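Local coordinates for protein OBody AM3L15 (Pyrobaculum aerophilum, PDB 4GN5) that probably acts as an engineered OB-fold binding protein, built on a scaffold of the nucleic-acid-binding type, and holds a different protein chain in the crystal assembly, at residues G34-V39 and P51-R56; R56-D61 and E95-E100; A28-Y33 and K65-L70. One frame throughout, in Å; residues are numbered along the deposited sequence.

Contact 1: G34-V39 and P51-R56; sequences GRVKIV and PVYLER
This is a buried antiparallel strand pairing in the OB-fold, the beta hairpin of strands 36-42 and 50-55. Val39 with Val52 and Lys37 with Leu54 are hydrogen-bonded pairs, each bonded in both directions. Val39 N is 3.0 Å from Val52 O, while Val52 N reaches Val39 O from above the carbonyl plane. Leu54 N lies 2.9 Å from Lys37 O, nearly along the C=O axis. Past the strands, Arg56 N gives a straight bond (166°) to Arg35 O at 2.8 Å. Val36 with Glu55 and Ile38 with Tyr53 are the non-hydrogen-bonded pairs between.

On the face of Val36, Ile38, Tyr53 and Glu55, Ile38 carries the packing. Its CG1 is anti to the carbonyl carbon (chi1 -56°) and lies over one face of the Tyr53 ring, a CH-pi contact at 4.0 Å from CG1 to the ring centroid. CD1 is 3.6 Å from Tyr53 CE2, and CG2 is 3.9 Å from Pro51 CB. On the reverse face, Val39 CG1 sits in the crowded position between N and carbonyl carbon and rests against Val52 CB. Helix 61-67 partly covers this face, where Leu54 packs against Leu63 and Phe64. A water donates to Gly34 O and accepts from Arg56 NE; Arg56 NH1 forms a salt bridge with Asp61.

Paired main-chain bonds and apolar packing thus hold the hairpin, while Arg35 and Glu55 meet opposite charges on the other protein's chain. Glu55 has a second partner in Lys58 of its own chain.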
ATOM      1  N   GLY A  34       4.590  -4.261  -1.483  1.00 18.83           N
ATOM      2  CA  GLY A  34       6.011  -4.295  -1.163  1.00 20.02           C
ATOM      3  C   GLY A  34       6.199  -4.096   0.336  1.00 25.62           C
ATOM      4  O   GLY A  34       5.976  -5.030   1.106  1.00 22.00           O
ATOM      5  N   ARG A  35       6.580  -2.887   0.727  1.00 18.98           N
ATOM      6  CA  ARG A  35       6.815  -2.525   2.120  1.00 17.83           C
ATOM      7  C   ARG A  35       5.548  -2.392   2.961  1.00 18.43           C
ATOM      8  O   ARG A  35       5.562  -2.592   4.193  1.00 21.47           O
ATOM      9  CB  ARG A  35       7.658  -1.247   2.191  1.00 17.79           C
ATOM     10  CG  ARG A  35       9.190  -1.495   2.045  1.00 16.52           C
ATOM     11  CD  ARG A  35       9.932  -0.213   1.641  1.00 20.02           C
ATOM     12  NE  ARG A  35       9.534   0.215   0.266  1.00 21.22           N
ATOM     13  CZ  ARG A  35       9.696   1.448  -0.217  1.00 22.91           C
ATOM     14  NH1 ARG A  35      10.209   2.401   0.548  1.00 24.79           N
ATOM     15  NH2 ARG A  35       9.331   1.749  -1.480  1.00 15.76           N
ATOM     16  N   VAL A  36       4.447  -2.087   2.291  1.00 18.82           N
ATOM     17  CA  VAL A  36       3.096  -2.168   2.861  1.00 17.32           C
ATOM     18  C   VAL A  36       2.304  -3.263   2.192  1.00 19.27           C
ATOM     19  O   VAL A  36       2.285  -3.374   0.966  1.00 18.71           O
ATOM     20  CB  VAL A  36       2.342  -0.810   2.581  1.00 22.18           C
ATOM     21  CG1 VAL A  36       0.849  -0.792   3.171  1.00 24.99           C
ATOM     22  CG2 VAL A  36       3.177   0.332   3.123  1.00 23.21           C
ATOM     23  N   LYS A  37       1.643  -4.070   2.985  1.00 19.34           N
ATOM     24  CA  LYS A  37       0.685  -5.036   2.513  1.00 17.79           C
ATOM     25  C   LYS A  37      -0.557  -4.895   3.394  1.00 18.12           C
ATOM     26  O   LYS A  37      -0.424  -4.736   4.559  1.00 20.97           O
ATOM     27  CB  LYS A  37       1.312  -6.416   2.625  1.00 21.77           C
ATOM     28  CG  LYS A  37       2.719  -6.497   2.067  1.00 24.15           C
ATOM     29  CD  LYS A  37       3.145  -7.904   1.815  1.00 23.22           C
ATOM     30  CE  LYS A  37       4.473  -7.972   1.064  1.00 33.02           C
ATOM     31  NZ  LYS A  37       4.739  -9.167   0.235  1.00 33.04           N
ATOM     32  N   ILE A  38      -1.744  -4.928   2.822  1.00 20.12           N
ATOM     33  CA  ILE A  38      -2.978  -4.682   3.567  1.00 13.83           C
ATOM     34  C   ILE A  38      -3.940  -5.826   3.289  1.00 19.68           C
ATOM     35  O   ILE A  38      -4.149  -6.201   2.145  1.00 19.21           O
ATOM     36  CB  ILE A  38      -3.614  -3.331   3.164  1.00 15.41           C
ATOM     37  CG1 ILE A  38      -2.604  -2.179   3.358  1.00 13.23           C
ATOM     38  CG2 ILE A  38      -4.888  -3.072   3.964  1.00 17.19           C
ATOM     39  CD1 ILE A  38      -2.947  -0.848   2.513  1.00 12.44           C
ATOM     40  N   VAL A  39      -4.489  -6.412   4.347  1.00 19.59           N
ATOM     41  CA  VAL A  39      -5.557  -7.373   4.226  1.00 18.17           C
ATOM     42  C   VAL A  39      -6.781  -6.737   4.921  1.00 17.28           C
ATOM     43  O   VAL A  39      -6.684  -6.233   6.075  1.00 17.34           O
ATOM     44  CB  VAL A  39      -5.165  -8.780   4.800  1.00 24.38           C
ATOM     45  CG1 VAL A  39      -4.420  -8.640   6.061  1.00 21.09           C
ATOM     46  CG2 VAL A  39      -6.431  -9.692   5.061  1.00 21.28           C
ATOM     47  N   PRO A  51      -9.168  -2.568   7.652  1.00 15.29           N
ATOM     48  CA  PRO A  51      -7.868  -2.847   7.041  1.00 13.32           C
ATOM     49  C   PRO A  51      -6.796  -3.175   8.057  1.00 19.23           C
ATOM     50  O   PRO A  51      -6.641  -2.465   9.071  1.00 19.12           O
ATOM     51  CB  PRO A  51      -7.548  -1.558   6.304  1.00 12.28           C
ATOM     52  CG  PRO A  51      -8.200  -0.419   7.224  1.00 15.02           C
ATOM     53  CD  PRO A  51      -9.510  -1.128   7.662  1.00 14.60           C
ATOM     54  N   VAL A  52      -6.069  -4.248   7.793  1.00 17.29           N
ATOM     55  CA  VAL A  52      -5.040  -4.741   8.688  1.00 17.41           C
ATOM     56  C   VAL A  52      -3.754  -4.407   7.932  1.00 18.68           C
ATOM     57  O   VAL A  52      -3.506  -4.983   6.855  1.00 17.58           O
ATOM     58  CB  VAL A  52      -5.169  -6.267   8.842  1.00 24.47           C
ATOM     59  CG1 VAL A  52      -3.977  -6.913   9.590  1.00 24.98           C
ATOM     60  CG2 VAL A  52      -6.496  -6.673   9.494  1.00 24.68           C
ATOM     61  N   TYR A  53      -2.966  -3.472   8.467  1.00 13.72           N
ATOM     62  CA  TYR A  53      -1.712  -3.041   7.829  1.00 17.98           C
ATOM     63  C   TYR A  53      -0.477  -3.800   8.303  1.00 20.56           C
ATOM     64  O   TYR A  53      -0.201  -3.825   9.484  1.00 22.36           O
ATOM     65  CB  TYR A  53      -1.449  -1.546   8.100  1.00 17.52           C
ATOM     66  CG  TYR A  53      -2.268  -0.594   7.224  1.00 19.43           C
ATOM     67  CD1 TYR A  53      -3.650  -0.427   7.420  1.00 17.65           C
ATOM     68  CD2 TYR A  53      -1.624   0.204   6.244  1.00 24.12           C
ATOM     69  CE1 TYR A  53      -4.394   0.497   6.596  1.00 11.99           C
ATOM     70  CE2 TYR A  53      -2.369   1.129   5.450  1.00 20.08           C
ATOM     71  CZ  TYR A  53      -3.732   1.258   5.655  1.00 15.27           C
ATOM     72  OH  TYR A  53      -4.421   2.141   4.857  1.00 18.35           O
ATOM     73  N   LEU A  54       0.257  -4.391   7.387  1.00 18.54           N
ATOM     74  CA  LEU A  54       1.593  -4.914   7.653  1.00 22.92           C
ATOM     75  C   LEU A  54       2.611  -3.930   7.021  1.00 18.33           C
ATOM     76  O   LEU A  54       2.617  -3.793   5.811  1.00 15.88           O
ATOM     77  CB  LEU A  54       1.717  -6.290   6.976  1.00 16.64           C
ATOM     78  CG  LEU A  54       0.852  -7.346   7.643  1.00 23.50           C
ATOM     79  CD1 LEU A  54      -0.642  -7.342   7.250  1.00 20.09           C
ATOM     80  CD2 LEU A  54       1.478  -8.648   7.392  1.00 25.87           C
ATOM     81  N   GLU A  55       3.502  -3.370   7.810  0.71 19.42           N
ATOM     82  CA  GLU A  55       4.409  -2.346   7.294  0.71 21.56           C
ATOM     83  C   GLU A  55       5.792  -2.716   7.701  0.71 24.46           C
ATOM     84  O   GLU A  55       6.045  -2.920   8.894  0.71 22.67           O
ATOM     85  CB  GLU A  55       4.069  -0.989   7.906  0.71 20.78           C
ATOM     86  CG  GLU A  55       2.883  -0.390   7.295  0.71 23.77           C
ATOM     87  CD  GLU A  55       2.752   1.061   7.660  0.71 26.20           C
ATOM     88  OE1 GLU A  55       2.062   1.379   8.614  0.71 28.20           O
ATOM     89  OE2 GLU A  55       3.344   1.910   6.996  0.71 38.66           O
ATOM     90  N   ARG A  56       6.673  -2.840   6.708  1.00 25.74           N
ATOM     91  CA  ARG A  56       8.050  -3.261   6.937  1.00 24.44           C
ATOM     92  C   ARG A  56       8.629  -2.188   7.857  1.00 28.47           C
ATOM     93  O   ARG A  56       8.327  -1.012   7.691  1.00 30.30           O
ATOM     94  CB  ARG A  56       8.826  -3.294   5.631  1.00 27.54           C
ATOM     95  CG  ARG A  56       8.631  -4.527   4.854  1.00 26.39           C
ATOM     96  CD  ARG A  56       9.208  -5.755   5.594  1.00 32.07           C
ATOM     97  NE  ARG A  56       8.904  -6.917   4.780  1.00 31.84           N
ATOM     98  CZ  ARG A  56       9.174  -8.175   5.117  1.00 36.49           C
ATOM     99  NH1 ARG A  56       9.775  -8.463   6.276  1.00 34.82           N
ATOM    100  NH2 ARG A  56       8.825  -9.139   4.279  1.00 32.63           N
TER
HETATM  101  O   HOH W   1       8.225  -6.447   1.894  1.00 43.34           O

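Contact 2: R56-D61 and E95-E100; sequences RGKTPD and EIFPSE
The loop 56-61 passes beside strand 95-98 without main-chain pairing, and the nearest CA atoms, those of Thr59 and Pro98, are 7.2 Å apart. In the OB-fold this loop leads from strand 50-55 into helix 61-67. The chain of the other segment turns a corner at Ser99, where Ser99 and Glu100 form a classic beta bulge opposite Lys79.

Phe97 is the main side chain of the contact. Its CB points toward the loop, and its CG is anti to the carbonyl carbon (chi1 -71°). The ring atoms CE1 and CZ do the touching. Lys58 crosses the ring obliquely with an extended chain. The methylene CD is 3.9 Å from Phe97 CE1, and the ammonium NZ is 3.9 Å from Phe97 CZ. Lys58 NZ forms a salt bridge with Glu55 OE1. Thr59 OG1 comes near the plane of the Phe97 ring, at its edge, and also accepts a hydrogen bond from Glu55 N. The Thr59 methyl CG2 faces Pro98 CG at the longer distance of 4.5 Å.

Within the loop, Arg56 NH1 makes a salt bridge to Asp61 OD1 at 2.8 Å. It is almost straight (176°), lies in the guanidinium plane, and links the first and last residues of the segment. A water joins the two segments: it lies 2.7 Å from Thr59 OG1 and donates a hydrogen bond to Pro98 O, 2.9 Å away.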
ATOM      1  N   ARG A  56       6.673  -2.840   6.708  1.00 25.74           N
ATOM      2  CA  ARG A  56       8.050  -3.261   6.937  1.00 24.44           C
ATOM      3  C   ARG A  56       8.629  -2.188   7.857  1.00 28.47           C
ATOM      4  O   ARG A  56       8.327  -1.012   7.691  1.00 30.30           O
ATOM      5  CB  ARG A  56       8.826  -3.294   5.631  1.00 27.54           C
ATOM      6  CG  ARG A  56       8.631  -4.527   4.854  1.00 26.39           C
ATOM      7  CD  ARG A  56       9.208  -5.755   5.594  1.00 32.07           C
ATOM      8  NE  ARG A  56       8.904  -6.917   4.780  1.00 31.84           N
ATOM      9  CZ  ARG A  56       9.174  -8.175   5.117  1.00 36.49           C
ATOM     10  NH1 ARG A  56       9.775  -8.463   6.276  1.00 34.82           N
ATOM     11  NH2 ARG A  56       8.825  -9.139   4.279  1.00 32.63           N
ATOM     12  N   GLY A  57       9.403  -2.596   8.845  1.00 32.08           N
ATOM     13  CA  GLY A  57       9.887  -1.670   9.832  1.00 34.22           C
ATOM     14  C   GLY A  57       9.039  -1.661  11.093  1.00 34.51           C
ATOM     15  O   GLY A  57       9.550  -1.272  12.141  1.00 40.72           O
ATOM     16  N   LYS A  58       7.783  -2.098  10.994  1.00 29.80           N
ATOM     17  CA  LYS A  58       6.813  -2.131  12.087  1.00 33.70           C
ATOM     18  C   LYS A  58       6.295  -3.520  12.438  1.00 34.78           C
ATOM     19  O   LYS A  58       6.147  -3.837  13.580  1.00 37.93           O
ATOM     20  CB  LYS A  58       5.586  -1.306  11.753  1.00 39.51           C
ATOM     21  CG  LYS A  58       5.726   0.116  11.935  1.00 44.62           C
ATOM     22  CD  LYS A  58       4.427   0.805  11.750  1.00 51.14           C
ATOM     23  CE  LYS A  58       4.633   2.228  11.253  1.00 56.36           C
ATOM     24  NZ  LYS A  58       3.349   2.934  11.027  1.00 54.55           N
ATOM     25  N   THR A  59       5.977  -4.311  11.434  1.00 32.93           N
ATOM     26  CA  THR A  59       5.302  -5.613  11.592  1.00 28.58           C
ATOM     27  C   THR A  59       6.308  -6.762  11.604  1.00 30.49           C
ATOM     28  O   THR A  59       7.186  -6.791  10.765  1.00 30.56           O
ATOM     29  CB  THR A  59       4.295  -5.805  10.406  1.00 23.56           C
ATOM     30  OG1 THR A  59       3.314  -4.778  10.452  1.00 25.83           O
ATOM     31  CG2 THR A  59       3.622  -7.162  10.436  1.00 26.03           C
ATOM     32  N   PRO A  60       6.160  -7.758  12.502  1.00 33.71           N
ATOM     33  CA  PRO A  60       7.191  -8.790  12.462  1.00 40.93           C
ATOM     34  C   PRO A  60       7.265  -9.551  11.148  1.00 39.65           C
ATOM     35  O   PRO A  60       6.228  -9.798  10.503  1.00 34.24           O
ATOM     36  CB  PRO A  60       6.805  -9.728  13.613  1.00 43.89           C
ATOM     37  CG  PRO A  60       6.165  -8.819  14.621  1.00 51.54           C
ATOM     38  CD  PRO A  60       5.356  -7.825  13.732  1.00 41.71           C
ATOM     39  N   ASP A  61       8.495  -9.903  10.761  1.00 39.17           N
ATOM     40  CA  ASP A  61       8.771 -10.581   9.499  1.00 36.76           C
ATOM     41  C   ASP A  61       7.872 -11.814   9.265  1.00 41.84           C
ATOM     42  O   ASP A  61       7.364 -12.016   8.169  1.00 44.45           O
ATOM     43  CB  ASP A  61      10.248 -11.010   9.477  1.00 48.33           C
ATOM     44  CG  ASP A  61      10.701 -11.597   8.109  1.00 83.59           C
ATOM     45  OD1 ASP A  61      10.216 -11.169   7.035  1.00 79.37           O
ATOM     46  OD2 ASP A  61      11.585 -12.484   8.113  1.00 86.38           O
ATOM     47  N   GLU A  95      -6.997   1.560  11.569  1.00 16.06           N
ATOM     48  CA  GLU A  95      -6.028   0.616  11.000  1.00 16.74           C
ATOM     49  C   GLU A  95      -5.792  -0.395  12.116  1.00 20.76           C
ATOM     50  O   GLU A  95      -5.877  -0.041  13.297  1.00 23.91           O
ATOM     51  CB  GLU A  95      -4.666   1.327  10.715  1.00 17.79           C
ATOM     52  CG  GLU A  95      -4.838   2.591   9.813  1.00 17.17           C
ATOM     53  CD  GLU A  95      -3.513   3.288   9.466  1.00 19.34           C
ATOM     54  OE1 GLU A  95      -3.472   4.024   8.476  1.00 18.58           O
ATOM     55  OE2 GLU A  95      -2.540   3.147  10.214  1.00 18.17           O
ATOM     56  N   ILE A  96      -5.503  -1.644  11.754  1.00 23.35           N
ATOM     57  CA  ILE A  96      -5.135  -2.676  12.724  1.00 23.95           C
ATOM     58  C   ILE A  96      -3.715  -3.090  12.359  1.00 22.84           C
ATOM     59  O   ILE A  96      -3.447  -3.469  11.201  1.00 20.95           O
ATOM     60  CB  ILE A  96      -6.111  -3.913  12.737  1.00 23.65           C
ATOM     61  CG1 ILE A  96      -7.494  -3.517  13.303  1.00 24.74           C
ATOM     62  CG2 ILE A  96      -5.473  -5.049  13.557  1.00 24.60           C
ATOM     63  CD1 ILE A  96      -8.648  -4.508  13.092  1.00 23.43           C
ATOM     64  N   PHE A  97      -2.814  -2.970  13.331  1.00 24.45           N
ATOM     65  CA  PHE A  97      -1.483  -3.533  13.219  1.00 26.47           C
ATOM     66  C   PHE A  97      -1.392  -4.904  13.901  1.00 30.61           C
ATOM     67  O   PHE A  97      -1.462  -5.007  15.141  1.00 30.12           O
ATOM     68  CB  PHE A  97      -0.396  -2.504  13.690  1.00 31.34           C
ATOM     69  CG  PHE A  97      -0.222  -1.363  12.740  1.00 26.98           C
ATOM     70  CD1 PHE A  97       0.712  -1.438  11.692  1.00 29.30           C
ATOM     71  CD2 PHE A  97      -1.022  -0.234  12.818  1.00 28.91           C
ATOM     72  CE1 PHE A  97       0.864  -0.439  10.803  1.00 26.90           C
ATOM     73  CE2 PHE A  97      -0.874   0.808  11.912  1.00 30.63           C
ATOM     74  CZ  PHE A  97       0.076   0.727  10.898  1.00 29.43           C
ATOM     75  N   PRO A  98      -1.257  -5.982  13.085  1.00 32.42           N
ATOM     76  CA  PRO A  98      -1.376  -7.320  13.610  1.00 31.11           C
ATOM     77  C   PRO A  98      -0.145  -7.809  14.381  1.00 35.61           C
ATOM     78  O   PRO A  98       1.001  -7.467  14.053  1.00 33.28           O
ATOM     79  CB  PRO A  98      -1.555  -8.172  12.352  1.00 29.35           C
ATOM     80  CG  PRO A  98      -0.732  -7.471  11.324  1.00 30.13           C
ATOM     81  CD  PRO A  98      -0.931  -5.984  11.643  1.00 29.07           C
ATOM     82  N   SER A  99      -0.417  -8.654  15.364  1.00 36.66           N
ATOM     83  CA  SER A  99       0.616  -9.470  15.958  1.00 39.52           C
ATOM     84  C   SER A  99       0.418 -10.957  15.634  1.00 34.75           C
ATOM     85  O   SER A  99       1.389 -11.736  15.652  1.00 37.11           O
ATOM     86  CB  SER A  99       0.639  -9.254  17.452  1.00 37.53           C
ATOM     87  OG  SER A  99      -0.528  -9.774  18.015  1.00 33.96           O
ATOM     88  N   GLU A 100      -0.813 -11.372  15.355  1.00 32.34           N
ATOM     89  CA  GLU A 100      -1.041 -12.761  14.925  1.00 36.62           C
ATOM     90  C   GLU A 100      -1.993 -12.809  13.739  1.00 33.20           C
ATOM     91  O   GLU A 100      -3.000 -12.101  13.723  1.00 30.14           O
ATOM     92  CB  GLU A 100      -1.596 -13.625  16.035  1.00 33.93           C
ATOM     93  CG  GLU A 100      -0.851 -13.549  17.336  1.00 37.80           C
ATOM     94  CD  GLU A 100      -1.620 -14.175  18.497  1.00 38.90           C
ATOM     95  OE1 GLU A 100      -2.621 -14.898  18.273  1.00 40.43           O
ATOM     96  OE2 GLU A 100      -1.203 -13.948  19.656  1.00 49.24           O
TER
HETATM   97  O   HOH W   2       2.170  -5.034  12.936  0.70 12.46           O

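Contact 3: A28-Y33 and K65-L70; sequences AHLGDY and KVFAEL
Phe67 carries the contact of helix 61-67 with strand 26-32 in this OB-fold. This helix connects strands 50-55 and 75-83, the usual place of the helix in an OB-fold. CB of Phe67 points toward the strand. CG is anti to the backbone N (chi1 -179°), and the ring reaches the strand with its far half. CE1 meets the methyl CD2 of Leu30 at 3.7 Å. CE2, across the ring, meets CB of Asp32 at 3.9 Å. The tip CZ reaches between them to the backbone, 3.7 Å from Gly31 O. The ring tip therefore spans three successive residues of the strand, and all three approach it obliquely.

Leu30 and Phe67 lie alongside each other, pointing opposite ways. The two methyls of Leu30 divide the work: CD2 packs on the ring and on Leu70 CB, and CD1 lies 3.5 Å from the carbonyl oxygen Leu70 O. Val39, on the neighbouring strand, also touches Leu30.

The carboxylate of Asp32 turns to partners near it. OD2 forms a salt bridge with Lys37, and OD1 accepts from Gly34 N, as in an Asx turn. The buried charge is thus met on both oxygens, which probably favours the ionised form. The other protein's chain packs an aromatic side chain on Leu30 and Asp32. After Phe67 the chain makes a type I beta turn to Leu70, closed by Leu70 N bonding to Phe67 O at 3.0 Å.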
ATOM      1  N   ALA A  28     -11.615 -10.007   2.591  1.00 18.71           N
ATOM      2  CA  ALA A  28     -12.409  -9.242   1.600  1.00 18.34           C
ATOM      3  C   ALA A  28     -11.506  -8.674   0.499  1.00 21.36           C
ATOM      4  O   ALA A  28     -11.965  -8.414  -0.619  1.00 23.58           O
ATOM      5  CB  ALA A  28     -13.111  -8.064   2.292  1.00 23.45           C
ATOM      6  N   HIS A  29     -10.240  -8.400   0.818  1.00 17.69           N
ATOM      7  CA  HIS A  29      -9.366  -7.728  -0.162  1.00 20.61           C
ATOM      8  C   HIS A  29      -7.922  -7.887   0.274  1.00 20.23           C
ATOM      9  O   HIS A  29      -7.650  -7.935   1.478  1.00 23.64           O
ATOM     10  CB  HIS A  29      -9.681  -6.195  -0.221  1.00 25.58           C
ATOM     11  CG  HIS A  29      -8.969  -5.477  -1.339  1.00 26.77           C
ATOM     12  ND1 HIS A  29      -7.705  -4.928  -1.203  1.00 20.70           N
ATOM     13  CD2 HIS A  29      -9.366  -5.201  -2.608  1.00 31.90           C
ATOM     14  CE1 HIS A  29      -7.344  -4.367  -2.348  1.00 31.85           C
ATOM     15  NE2 HIS A  29      -8.335  -4.517  -3.219  1.00 32.70           N
ATOM     16  N   LEU A  30      -7.022  -8.054  -0.708  1.00 23.84           N
ATOM     17  CA  LEU A  30      -5.576  -8.106  -0.466  1.00 23.11           C
ATOM     18  C   LEU A  30      -4.880  -7.146  -1.413  1.00 24.01           C
ATOM     19  O   LEU A  30      -5.232  -7.058  -2.605  1.00 20.64           O
ATOM     20  CB  LEU A  30      -5.006  -9.504  -0.708  1.00 18.83           C
ATOM     21  CG  LEU A  30      -5.451 -10.666   0.205  1.00 16.09           C
ATOM     22  CD1 LEU A  30      -5.115 -12.031  -0.506  1.00 27.21           C
ATOM     23  CD2 LEU A  30      -4.744 -10.570   1.598  1.00 21.49           C
ATOM     24  N   GLY A  31      -3.891  -6.438  -0.856  1.00 18.37           N
ATOM     25  CA  GLY A  31      -3.029  -5.535  -1.606  1.00 17.52           C
ATOM     26  C   GLY A  31      -1.603  -5.729  -1.121  1.00 19.39           C
ATOM     27  O   GLY A  31      -1.276  -5.474   0.038  1.00 20.60           O
ATOM     28  N   ASP A  32      -0.747  -6.212  -2.014  1.00 15.60           N
ATOM     29  CA  ASP A  32       0.638  -6.358  -1.710  1.00 21.19           C
ATOM     30  C   ASP A  32       1.381  -5.228  -2.481  1.00 23.80           C
ATOM     31  O   ASP A  32       1.420  -5.247  -3.714  1.00 21.49           O
ATOM     32  CB  ASP A  32       1.140  -7.769  -2.153  1.00 22.53           C
ATOM     33  CG  ASP A  32       2.609  -7.991  -1.868  1.00 26.78           C
ATOM     34  OD1 ASP A  32       3.362  -6.983  -1.766  1.00 31.00           O
ATOM     35  OD2 ASP A  32       3.051  -9.189  -1.759  1.00 25.62           O
ATOM     36  N   TYR A  33       2.002  -4.283  -1.757  1.00 18.47           N
ATOM     37  CA  TYR A  33       2.657  -3.165  -2.406  1.00 16.25           C
ATOM     38  C   TYR A  33       4.097  -3.167  -2.042  1.00 23.57           C
ATOM     39  O   TYR A  33       4.794  -2.182  -2.291  1.00 29.30           O
ATOM     40  CB  TYR A  33       1.985  -1.816  -1.961  1.00 16.18           C
ATOM     41  CG  TYR A  33       0.500  -1.898  -2.113  1.00 21.13           C
ATOM     42  CD1 TYR A  33      -0.349  -1.962  -0.981  1.00 20.38           C
ATOM     43  CD2 TYR A  33      -0.088  -1.953  -3.412  1.00 20.73           C
ATOM     44  CE1 TYR A  33      -1.778  -2.076  -1.125  1.00 18.59           C
ATOM     45  CE2 TYR A  33      -1.494  -2.038  -3.575  1.00 19.52           C
ATOM     46  CZ  TYR A  33      -2.335  -2.113  -2.415  1.00 20.39           C
ATOM     47  OH  TYR A  33      -3.699  -2.235  -2.597  1.00 16.66           O
ATOM     48  N   LYS A  65       5.262 -13.577   5.866  1.00 35.14           N
ATOM     49  CA  LYS A  65       5.219 -14.936   5.311  1.00 39.56           C
ATOM     50  C   LYS A  65       3.786 -15.486   5.358  1.00 40.19           C
ATOM     51  O   LYS A  65       3.347 -16.142   4.416  1.00 46.17           O
ATOM     52  CB  LYS A  65       6.221 -15.882   6.014  1.00 40.83           C
ATOM     53  N   VAL A  66       3.048 -15.222   6.431  1.00 31.18           N
ATOM     54  CA  VAL A  66       1.624 -15.620   6.495  1.00 31.22           C
ATOM     55  C   VAL A  66       0.768 -14.881   5.416  1.00 31.48           C
ATOM     56  O   VAL A  66      -0.024 -15.493   4.703  1.00 38.18           O
ATOM     57  CB  VAL A  66       1.048 -15.419   7.934  1.00 36.74           C
ATOM     58  CG1 VAL A  66      -0.433 -15.776   7.989  1.00 32.25           C
ATOM     59  CG2 VAL A  66       1.830 -16.267   8.950  1.00 39.99           C
ATOM     60  N   PHE A  67       0.975 -13.577   5.262  1.00 27.98           N
ATOM     61  CA  PHE A  67       0.282 -12.787   4.243  1.00 22.26           C
ATOM     62  C   PHE A  67       0.412 -13.436   2.873  1.00 25.37           C
ATOM     63  O   PHE A  67      -0.545 -13.546   2.153  1.00 25.66           O
ATOM     64  CB  PHE A  67       0.806 -11.319   4.212  1.00 28.12           C
ATOM     65  CG  PHE A  67       0.098 -10.464   3.196  1.00 28.28           C
ATOM     66  CD1 PHE A  67      -0.989  -9.675   3.570  1.00 23.96           C
ATOM     67  CD2 PHE A  67       0.483 -10.518   1.846  1.00 30.88           C
ATOM     68  CE1 PHE A  67      -1.644  -8.910   2.633  1.00 25.86           C
ATOM     69  CE2 PHE A  67      -0.179  -9.754   0.883  1.00 28.61           C
ATOM     70  CZ  PHE A  67      -1.226  -8.954   1.256  1.00 24.33           C
ATOM     71  N   ALA A  68       1.610 -13.923   2.561  1.00 32.03           N
ATOM     72  CA  ALA A  68       1.911 -14.629   1.321  1.00 36.69           C
ATOM     73  C   ALA A  68       1.030 -15.868   1.015  1.00 37.31           C
ATOM     74  O   ALA A  68       0.899 -16.218  -0.170  1.00 37.78           O
ATOM     75  CB  ALA A  68       3.391 -15.008   1.301  1.00 40.33           C
ATOM     76  N   GLU A  69       0.485 -16.527   2.059  1.00 37.42           N
ATOM     77  CA  GLU A  69      -0.371 -17.728   1.902  0.54 35.13           C
ATOM     78  C   GLU A  69      -1.847 -17.347   1.807  1.00 34.18           C
ATOM     79  O   GLU A  69      -2.698 -18.179   1.479  1.00 33.84           O
ATOM     80  CB  GLU A  69      -0.199 -18.709   3.071  0.54 41.72           C
ATOM     81  CG  GLU A  69       1.230 -19.057   3.451  0.54 46.78           C
ATOM     82  CD  GLU A  69       1.897 -19.979   2.455  0.54 52.86           C
ATOM     83  OE1 GLU A  69       2.724 -19.494   1.664  0.54 58.99           O
ATOM     84  OE2 GLU A  69       1.593 -21.180   2.460  0.54 59.33           O
ATOM     85  N   LEU A  70      -2.170 -16.089   2.066  1.00 35.28           N
ATOM     86  CA  LEU A  70      -3.547 -15.608   2.029  1.00 28.53           C
ATOM     87  C   LEU A  70      -4.166 -15.481   0.646  1.00 36.75           C
ATOM     88  O   LEU A  70      -3.510 -15.087  -0.294  1.00 33.65           O
ATOM     89  CB  LEU A  70      -3.630 -14.258   2.705  1.00 25.03           C
ATOM     90  CG  LEU A  70      -4.167 -13.974   4.079  1.00 34.26           C
ATOM     91  CD1 LEU A  70      -4.272 -15.157   4.975  1.00 31.72           C
ATOM     92  CD2 LEU A  70      -3.322 -12.930   4.711  1.00 34.21           C
TER

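Overall arrangement
Contact 1 lies between the other two, its centre about 7 Å from that of contact 2 and about 8 Å from that of contact 3. The centres of contacts 2 and 3 are about 13 Å apart, and these two only adjoin in sequence. Contact 1 joins contact 2 through Tyr53 N and Ile96 O, a probable hydrogen bond of 2.8 Å, and the two share Arg56. It joins contact 3 by the pairing of strands 26-32 and 36-42, with a probable hydrogen bond of 2.9 Å from Ile38 N to Gly31 O. Contact 1 is nested inside the loop that contact 3 closes. Residues of all three contacts touch the other protein's chain, so they probably contribute to the surface that binds the partner.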